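Importin-95 (PDB 4XRI) probably carries protein cargo into the nucleus as a flexible importin-beta transport receptor built of HEAT repeats, and is expected to bind a small GTPase. Local coordinates at residues Gly605-Met609 with Phe644-Met648; Leu612-Leu616 with Val629-Ile633; Leu655-Leu659 with Ala671-Val675. The protein carries 2 engineered substitutions. Residues are numbered along the deposited sequence.

Contact 1 (Gly605-Met609 with Phe644-Met648); sequences GDRIM and FAKYM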
loop_
_atom_site.group_PDB
_atom_site.type_symbol
_atom_site.label_atom_id
_atom_site.label_comp_id
_atom_site.label_asym_id
_atom_site.label_seq_id
_atom_site.Cartn_x
_atom_site.Cartn_y
_atom_site.Cartn_z
ATOM N N GLY A 605 0.128 -31.300 20.801
ATOM C CA GLY A 605 0.361 -30.027 21.461
ATOM C C GLY A 605 1.722 -29.905 22.122
ATOM O O GLY A 605 2.397 -28.886 21.984
ATOM N N ASP A 606 2.120 -30.945 22.849
ATOM C CA ASP A 606 3.410 -30.960 23.538
ATOM C C ASP A 606 4.579 -30.825 22.567
ATOM O O ASP A 606 5.498 -30.037 22.793
ATOM C CB ASP A 606 3.565 -32.243 24.357
ATOM C CG ASP A 606 2.750 -32.223 25.639
ATOM O OD1 ASP A 606 1.903 -31.316 25.800
ATOM O OD2 ASP A 606 2.957 -33.121 26.482
ATOM N N ARG A 607 4.533 -31.603 21.492
ATOM C CA ARG A 607 5.575 -31.573 20.473
ATOM C C ARG A 607 5.639 -30.212 19.790
ATOM O O ARG A 607 6.721 -29.687 19.526
ATOM C CB ARG A 607 5.335 -32.671 19.437
ATOM C CG ARG A 607 6.448 -32.810 18.414
ATOM C CD ARG A 607 6.203 -33.993 17.498
ATOM N NE ARG A 607 7.344 -34.245 16.623
ATOM C CZ ARG A 607 7.401 -35.232 15.735
ATOM N NH1 ARG A 607 6.376 -36.063 15.602
ATOM N NH2 ARG A 607 8.480 -35.388 14.980
ATOM N N ILE A 608 4.469 -29.647 19.512
ATOM C CA ILE A 608 4.372 -28.348 18.858
ATOM C C ILE A 608 5.026 -27.249 19.691
ATOM O O ILE A 608 5.886 -26.519 19.201
ATOM C CB ILE A 608 2.904 -27.968 18.581
ATOM C CG1 ILE A 608 2.330 -28.840 17.465
ATOM C CG2 ILE A 608 2.793 -26.502 18.198
ATOM C CD1 ILE A 608 0.858 -28.603 17.199
ATOM N N MET A 609 4.628 -27.142 20.954
ATOM C CA MET A 609 5.168 -26.109 21.832
ATOM C C MET A 609 6.657 -26.301 22.105
ATOM O O MET A 609 7.393 -25.329 22.272
ATOM C CB MET A 609 4.398 -26.071 23.153
ATOM C CG MET A 609 2.992 -25.497 23.022
ATOM S SD MET A 609 2.976 -23.873 22.230
ATOM C CE MET A 609 3.801 -22.886 23.471
ATOM N N PHE A 644 -4.578 -25.525 26.913
ATOM C CA PHE A 644 -3.348 -24.812 26.577
ATOM C C PHE A 644 -2.645 -24.279 27.826
ATOM O O PHE A 644 -1.456 -23.965 27.789
ATOM C CB PHE A 644 -3.652 -23.664 25.609
ATOM C CG PHE A 644 -2.436 -22.905 25.159
ATOM C CD1 PHE A 644 -1.680 -23.358 24.092
ATOM C CD2 PHE A 644 -2.056 -21.735 25.799
ATOM C CE1 PHE A 644 -0.565 -22.660 23.672
ATOM C CE2 PHE A 644 -0.938 -21.039 25.387
ATOM C CZ PHE A 644 -0.194 -21.501 24.319
ATOM N N ALA A 645 -3.386 -24.196 28.927
ATOM C CA ALA A 645 -2.882 -23.630 30.178
ATOM C C ALA A 645 -1.567 -24.250 30.648
ATOM O O ALA A 645 -0.749 -23.577 31.276
ATOM C CB ALA A 645 -3.930 -23.773 31.267
ATOM N N LYS A 646 -1.361 -25.527 30.336
ATOM C CA LYS A 646 -0.161 -26.229 30.786
ATOM C C LYS A 646 1.116 -25.704 30.130
ATOM O O LYS A 646 2.220 -25.976 30.607
ATOM C CB LYS A 646 -0.288 -27.734 30.528
ATOM C CG LYS A 646 -0.445 -28.135 29.068
ATOM C CD LYS A 646 -0.174 -29.625 28.899
ATOM C CE LYS A 646 -0.773 -30.180 27.623
ATOM N NZ LYS A 646 -0.426 -31.618 27.441
ATOM N N TYR A 647 0.969 -24.947 29.048
ATOM C CA TYR A 647 2.127 -24.398 28.342
ATOM C C TYR A 647 2.480 -22.992 28.810
ATOM O O TYR A 647 3.479 -22.420 28.377
ATOM C CB TYR A 647 1.880 -24.380 26.831
ATOM C CG TYR A 647 1.507 -25.728 26.269
ATOM C CD1 TYR A 647 0.282 -25.930 25.645
ATOM C CD2 TYR A 647 2.373 -26.806 26.379
ATOM C CE1 TYR A 647 -0.063 -27.166 25.136
ATOM C CE2 TYR A 647 2.035 -28.046 25.876
ATOM C CZ TYR A 647 0.817 -28.220 25.253
ATOM O OH TYR A 647 0.474 -29.451 24.753
ATOM N N MET A 648 1.662 -22.440 29.699
ATOM C CA MET A 648 1.820 -21.048 30.106
ATOM C C MET A 648 3.067 -20.808 30.949
ATOM O O MET A 648 3.657 -19.736 30.881
ATOM C CB MET A 648 0.578 -20.573 30.865
ATOM C CG MET A 648 -0.614 -20.287 29.957
ATOM S SD MET A 648 -0.234 -19.062 28.682
ATOM C CE MET A 648 -0.077 -17.571 29.665
#

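Contact 2 (Leu612-Leu616 with Val629-Ile633); sequences LLQIL and VFAAI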
loop_
_atom_site.group_PDB
_atom_site.type_symbol
_atom_site.label_atom_id
_atom_site.label_comp_id
_atom_site.label_asym_id
_atom_site.label_seq_id
_atom_site.Cartn_x
_atom_site.Cartn_y
_atom_site.Cartn_z
ATOM N N LEU A 612 8.498 -25.056 18.935
ATOM C CA LEU A 612 8.225 -23.642 18.699
ATOM C C LEU A 612 8.960 -22.758 19.697
ATOM O O LEU A 612 9.467 -21.696 19.337
ATOM C CB LEU A 612 6.722 -23.357 18.757
ATOM C CG LEU A 612 5.896 -23.808 17.549
ATOM C CD1 LEU A 612 4.465 -23.302 17.663
ATOM C CD2 LEU A 612 6.537 -23.338 16.246
ATOM N N LEU A 613 9.016 -23.195 20.951
ATOM C CA LEU A 613 9.723 -22.438 21.976
ATOM C C LEU A 613 11.233 -22.538 21.783
ATOM O O LEU A 613 11.965 -21.582 22.039
ATOM C CB LEU A 613 9.335 -22.919 23.376
ATOM C CG LEU A 613 7.916 -22.560 23.821
ATOM C CD1 LEU A 613 7.704 -22.905 25.290
ATOM C CD2 LEU A 613 7.630 -21.091 23.567
ATOM N N GLN A 614 11.692 -23.702 21.332
ATOM C CA GLN A 614 13.106 -23.904 21.032
ATOM C C GLN A 614 13.559 -23.003 19.888
ATOM O O GLN A 614 14.691 -22.520 19.878
ATOM C CB GLN A 614 13.379 -25.370 20.686
ATOM C CG GLN A 614 13.549 -26.267 21.899
ATOM C CD GLN A 614 13.743 -27.723 21.531
ATOM O OE1 GLN A 614 13.217 -28.198 20.526
ATOM N NE2 GLN A 614 14.509 -28.440 22.343
ATOM N N ILE A 615 12.669 -22.784 18.927
ATOM C CA ILE A 615 12.963 -21.903 17.805
ATOM C C ILE A 615 13.029 -20.452 18.277
ATOM O O ILE A 615 13.896 -19.692 17.846
ATOM C CB ILE A 615 11.913 -22.053 16.687
ATOM C CG1 ILE A 615 12.073 -23.409 15.997
ATOM C CG2 ILE A 615 12.047 -20.941 15.661
ATOM C CD1 ILE A 615 11.023 -23.690 14.952
ATOM N N LEU A 616 12.125 -20.085 19.183
ATOM C CA LEU A 616 12.109 -18.741 19.759
ATOM C C LEU A 616 13.413 -18.405 20.478
ATOM O O LEU A 616 13.923 -17.291 20.366
ATOM C CB LEU A 616 10.938 -18.583 20.734
ATOM C CG LEU A 616 9.547 -18.310 20.156
ATOM C CD1 LEU A 616 8.559 -18.022 21.279
ATOM C CD2 LEU A 616 9.592 -17.155 19.166
ATOM N N VAL A 629 6.038 -17.959 14.560
ATOM C CA VAL A 629 5.916 -18.840 15.715
ATOM C C VAL A 629 4.741 -18.424 16.596
ATOM O O VAL A 629 3.943 -19.263 17.022
ATOM C CB VAL A 629 7.211 -18.846 16.559
ATOM C CG1 VAL A 629 6.984 -19.563 17.880
ATOM C CG2 VAL A 629 8.352 -19.489 15.778
ATOM N N PHE A 630 4.641 -17.125 16.860
ATOM C CA PHE A 630 3.563 -16.586 17.681
ATOM C C PHE A 630 2.192 -16.843 17.059
ATOM O O PHE A 630 1.225 -17.151 17.759
ATOM C CB PHE A 630 3.767 -15.086 17.905
ATOM C CG PHE A 630 4.554 -14.762 19.145
ATOM C CD1 PHE A 630 5.806 -15.318 19.353
ATOM C CD2 PHE A 630 4.042 -13.903 20.102
ATOM C CE1 PHE A 630 6.531 -15.026 20.493
ATOM C CE2 PHE A 630 4.761 -13.606 21.243
ATOM C CZ PHE A 630 6.007 -14.167 21.440
ATOM N N ALA A 631 2.125 -16.727 15.737
ATOM C CA ALA A 631 0.886 -16.965 15.005
ATOM C C ALA A 631 0.450 -18.418 15.142
ATOM O O ALA A 631 -0.740 -18.711 15.290
ATOM C CB ALA A 631 1.056 -16.598 13.541
ATOM N N ALA A 632 1.426 -19.319 15.102
ATOM C CA ALA A 632 1.171 -20.747 15.260
ATOM C C ALA A 632 0.745 -21.074 16.690
ATOM O O ALA A 632 -0.147 -21.894 16.908
ATOM C CB ALA A 632 2.401 -21.549 14.877
ATOM N N ILE A 633 1.380 -20.421 17.658
ATOM C CA ILE A 633 1.046 -20.621 19.064
ATOM C C ILE A 633 -0.361 -20.105 19.361
ATOM O O ILE A 633 -1.130 -20.741 20.087
ATOM C CB ILE A 633 2.063 -19.922 19.987
ATOM C CG1 ILE A 633 3.429 -20.600 19.880
ATOM C CG2 ILE A 633 1.585 -19.945 21.432
ATOM C CD1 ILE A 633 4.523 -19.897 20.646
#

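Contact 3 (Leu655-Leu659 with Ala671-Val675); sequences LYNAL and AIGLV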
loop_
_atom_site.group_PDB
_atom_site.type_symbol
_atom_site.label_atom_id
_atom_site.label_comp_id
_atom_site.label_asym_id
_atom_site.label_seq_id
_atom_site.Cartn_x
_atom_site.Cartn_y
_atom_site.Cartn_z
ATOM N N LEU A 655 6.352 -14.505 25.988
ATOM C CA LEU A 655 5.284 -13.562 25.690
ATOM C C LEU A 655 5.542 -12.212 26.354
ATOM O O LEU A 655 5.391 -11.164 25.725
ATOM C CB LEU A 655 3.936 -14.126 26.140
ATOM C CG LEU A 655 2.706 -13.260 25.861
ATOM C CD1 LEU A 655 2.660 -12.866 24.396
ATOM C CD2 LEU A 655 1.435 -13.995 26.261
ATOM N N TYR A 656 5.932 -12.251 27.626
ATOM C CA TYR A 656 6.282 -11.045 28.371
ATOM C C TYR A 656 7.364 -10.241 27.657
ATOM O O TYR A 656 7.259 -9.024 27.515
ATOM C CB TYR A 656 6.765 -11.397 29.782
ATOM C CG TYR A 656 5.734 -12.063 30.662
ATOM C CD1 TYR A 656 4.374 -11.854 30.461
ATOM C CD2 TYR A 656 6.122 -12.902 31.698
ATOM C CE1 TYR A 656 3.431 -12.464 31.269
ATOM C CE2 TYR A 656 5.189 -13.516 32.510
ATOM C CZ TYR A 656 3.847 -13.294 32.291
ATOM O OH TYR A 656 2.916 -13.904 33.101
ATOM N N ASN A 657 8.402 -10.937 27.210
ATOM C CA ASN A 657 9.553 -10.292 26.593
ATOM C C ASN A 657 9.194 -9.628 25.272
ATOM O O ASN A 657 9.691 -8.548 24.955
ATOM C CB ASN A 657 10.674 -11.306 26.380
ATOM C CG ASN A 657 12.032 -10.650 26.274
ATOM O OD1 ASN A 657 12.607 -10.557 25.189
ATOM N ND2 ASN A 657 12.550 -10.179 27.405
ATOM N N ALA A 658 8.326 -10.281 24.507
ATOM C CA ALA A 658 7.834 -9.714 23.258
ATOM C C ALA A 658 6.983 -8.480 23.539
ATOM O O ALA A 658 7.059 -7.483 22.820
ATOM C CB ALA A 658 7.036 -10.750 22.480
ATOM N N LEU A 659 6.185 -8.555 24.600
ATOM C CA LEU A 659 5.334 -7.442 25.011
ATOM C C LEU A 659 6.141 -6.205 25.389
ATOM O O LEU A 659 5.761 -5.083 25.061
ATOM C CB LEU A 659 4.449 -7.852 26.193
ATOM C CG LEU A 659 3.162 -8.622 25.892
ATOM C CD1 LEU A 659 2.537 -9.113 27.187
ATOM C CD2 LEU A 659 2.182 -7.752 25.116
ATOM N N ALA A 671 2.421 -9.807 20.068
ATOM C CA ALA A 671 2.388 -10.212 21.467
ATOM C C ALA A 671 1.108 -9.742 22.149
ATOM O O ALA A 671 0.505 -10.480 22.925
ATOM C CB ALA A 671 3.613 -9.672 22.205
ATOM N N ILE A 672 0.712 -8.506 21.863
ATOM C CA ILE A 672 -0.520 -7.949 22.409
ATOM C C ILE A 672 -1.722 -8.748 21.921
ATOM O O ILE A 672 -2.644 -9.031 22.681
ATOM C CB ILE A 672 -0.687 -6.473 22.020
ATOM C CG1 ILE A 672 0.486 -5.653 22.559
ATOM C CG2 ILE A 672 -2.007 -5.931 22.544
ATOM C CD1 ILE A 672 0.557 -4.250 21.989
ATOM N N GLY A 673 -1.692 -9.118 20.645
ATOM C CA GLY A 673 -2.725 -9.951 20.059
ATOM C C GLY A 673 -2.743 -11.320 20.714
ATOM O O GLY A 673 -3.802 -11.921 20.896
ATOM N N LEU A 674 -1.564 -11.816 21.073
ATOM C CA LEU A 674 -1.450 -13.110 21.741
ATOM C C LEU A 674 -2.078 -13.079 23.131
ATOM O O LEU A 674 -2.657 -14.069 23.576
ATOM C CB LEU A 674 0.017 -13.542 21.838
ATOM C CG LEU A 674 0.440 -14.727 20.968
ATOM C CD1 LEU A 674 -0.386 -15.961 21.308
ATOM C CD2 LEU A 674 0.316 -14.382 19.490
ATOM N N VAL A 675 -1.955 -11.946 23.816
ATOM C CA VAL A 675 -2.558 -11.796 25.139
ATOM C C VAL A 675 -4.074 -11.868 25.027
ATOM O O VAL A 675 -4.742 -12.499 25.847
ATOM C CB VAL A 675 -2.158 -10.471 25.815
ATOM C CG1 VAL A 675 -2.824 -10.353 27.183
ATOM C CG2 VAL A 675 -0.646 -10.385 25.954
#

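Contact 1 (Gly605-Met609 with Phe644-Met648)
Where helix 605-616 begins, the carboxylate of D606 gathers two donors from the loop that joins helices 625-640 and 648-660. Its OD1 accepts a hydrogen bond from Y647 OH at 2.6 Å and, at 2.9 Å, is bridged to K646 NZ, a hydrogen-bonded salt bridge that balances the charge. The phenol thus spends its proton on D606 OD1; although Y647 OH also lies 2.9 Å from D606 N, the angle there is poor. The same hydroxyl sits 2.9 Å from G605 C; a β-carbon at 605 would come within 2.6 Å of Y647 OH, a clash that the glycine avoids, so the ring end can reach the helix backbone. Inside this polar edge, M609 lies across Y647: its CG is 3.6 Å from the Y647 ring centroid, a CH-pi contact over the face. M609 SD makes Met-aromatic contacts with both rings, 4.0 Å from F644 CE1 at its nearest. R607 points the other way, to a salt bridge with E561 on helix 546-567. Y647 thus plays two parts, its ring packed on methionine and its hydroxyl bonded to a carboxylate, which joins an exposed ion pair to the apolar interior between successive HEAT repeats.

Contact 2 (Leu612-Leu616 with Val629-Ile633)
V629 projects between L612 and L616, which are one helical turn apart, and overlaps both: its CG1 is 3.6 Å from L612 O, 3.9 Å from L612 CB and 3.6 Å from L616 CG. The other methyl, V629 CG2, meets I615 CG2 at 4.0 Å, so the valine is surrounded on helix 605-616 by three residues of one face. L612 reciprocates. Its CD1 reaches past V629 to A632 CB at 3.9 Å and I633 CG1 at 3.6 Å, where the small alanine leaves space for the leucine branch. L616 extends the contact at the other end, with CD1 placed 3.7 Å from F630 CE1, although the CA-to-CB bond of F630 points away from this partner. No hydrogen bond crosses the interface; backbone polar groups are engaged along each helix, as in L616 N to L612 O (3.1 Å) and I633 N to V629 O (2.9 Å). The two segments run nearly antiparallel, at 157° with axes 10.5 Å apart, as expected of the paired helices of a HEAT repeat, and bury 320 Å² between them. On one flank, L612 and V629 both touch C587 of helix 573-597, and I615 packs on helix 546-567. Towards the next repeat, L613 and I633 meet F651 of helix 648-660, while F630 reaches M670 and L674 of helix 665-682.

Contact 3 (Leu655-Leu659 with Ala671-Val675)
Van der Waals contacts, mostly between apolar side chains, join these two segments; no hydrogen bond crosses. The closest backbone approach is at L659 and A671, whose CA atoms are 5.4 Å apart, and small side chains permit it: A658 CB lies 3.6 Å from A671 CB. Around this alanine pair the leucines supply the bulk. L659 CD2 rests on A671 CB at 3.8 Å and I672 CG1 at 3.7 Å, and L659 CD1 on V675 CG2 at 3.6 Å. L655 CD1 meets L674 CB at 3.7 Å, and L655 CD2 is 4.2 Å from V675 CG2. Some side chains also lie against backbone, as L655 CD1 does 3.5 Å from A671 O and L659 CD2 3.6 Å from I672 N. The segment axes pass 9.3 Å apart at 132°, an oblique antiparallel pairing within a HEAT repeat. F693 of helix 690-701 packs on L655, L659 and V675. Cohesion here therefore depends on close fit between alanines and branched side chains.

Overall arrangement
The three contacts involve four consecutive helices, 605-616, 625-640, 648-660 and 665-682, and the loop between the middle two, forming two adjacent antiparallel hairpins of the HEAT-repeat superhelix. Contacts 2 and 3 each pair the helices within one hairpin; contact 1 spans from the first helix to the loop leading into the second hairpin. Along the chain, contact 2 falls between the two segments of contact 1, and contact 3 follows. Centres of contacts 1 and 2 are 11 Å apart, those of 2 and 3 12 Å, and those of 1 and 3 16 Å. I633 connects contact 2 to F644 and M609, whereas F630 inserts among L655, A658, A671 and L674, so the hydrophobic interior runs on from the first hairpin into the second.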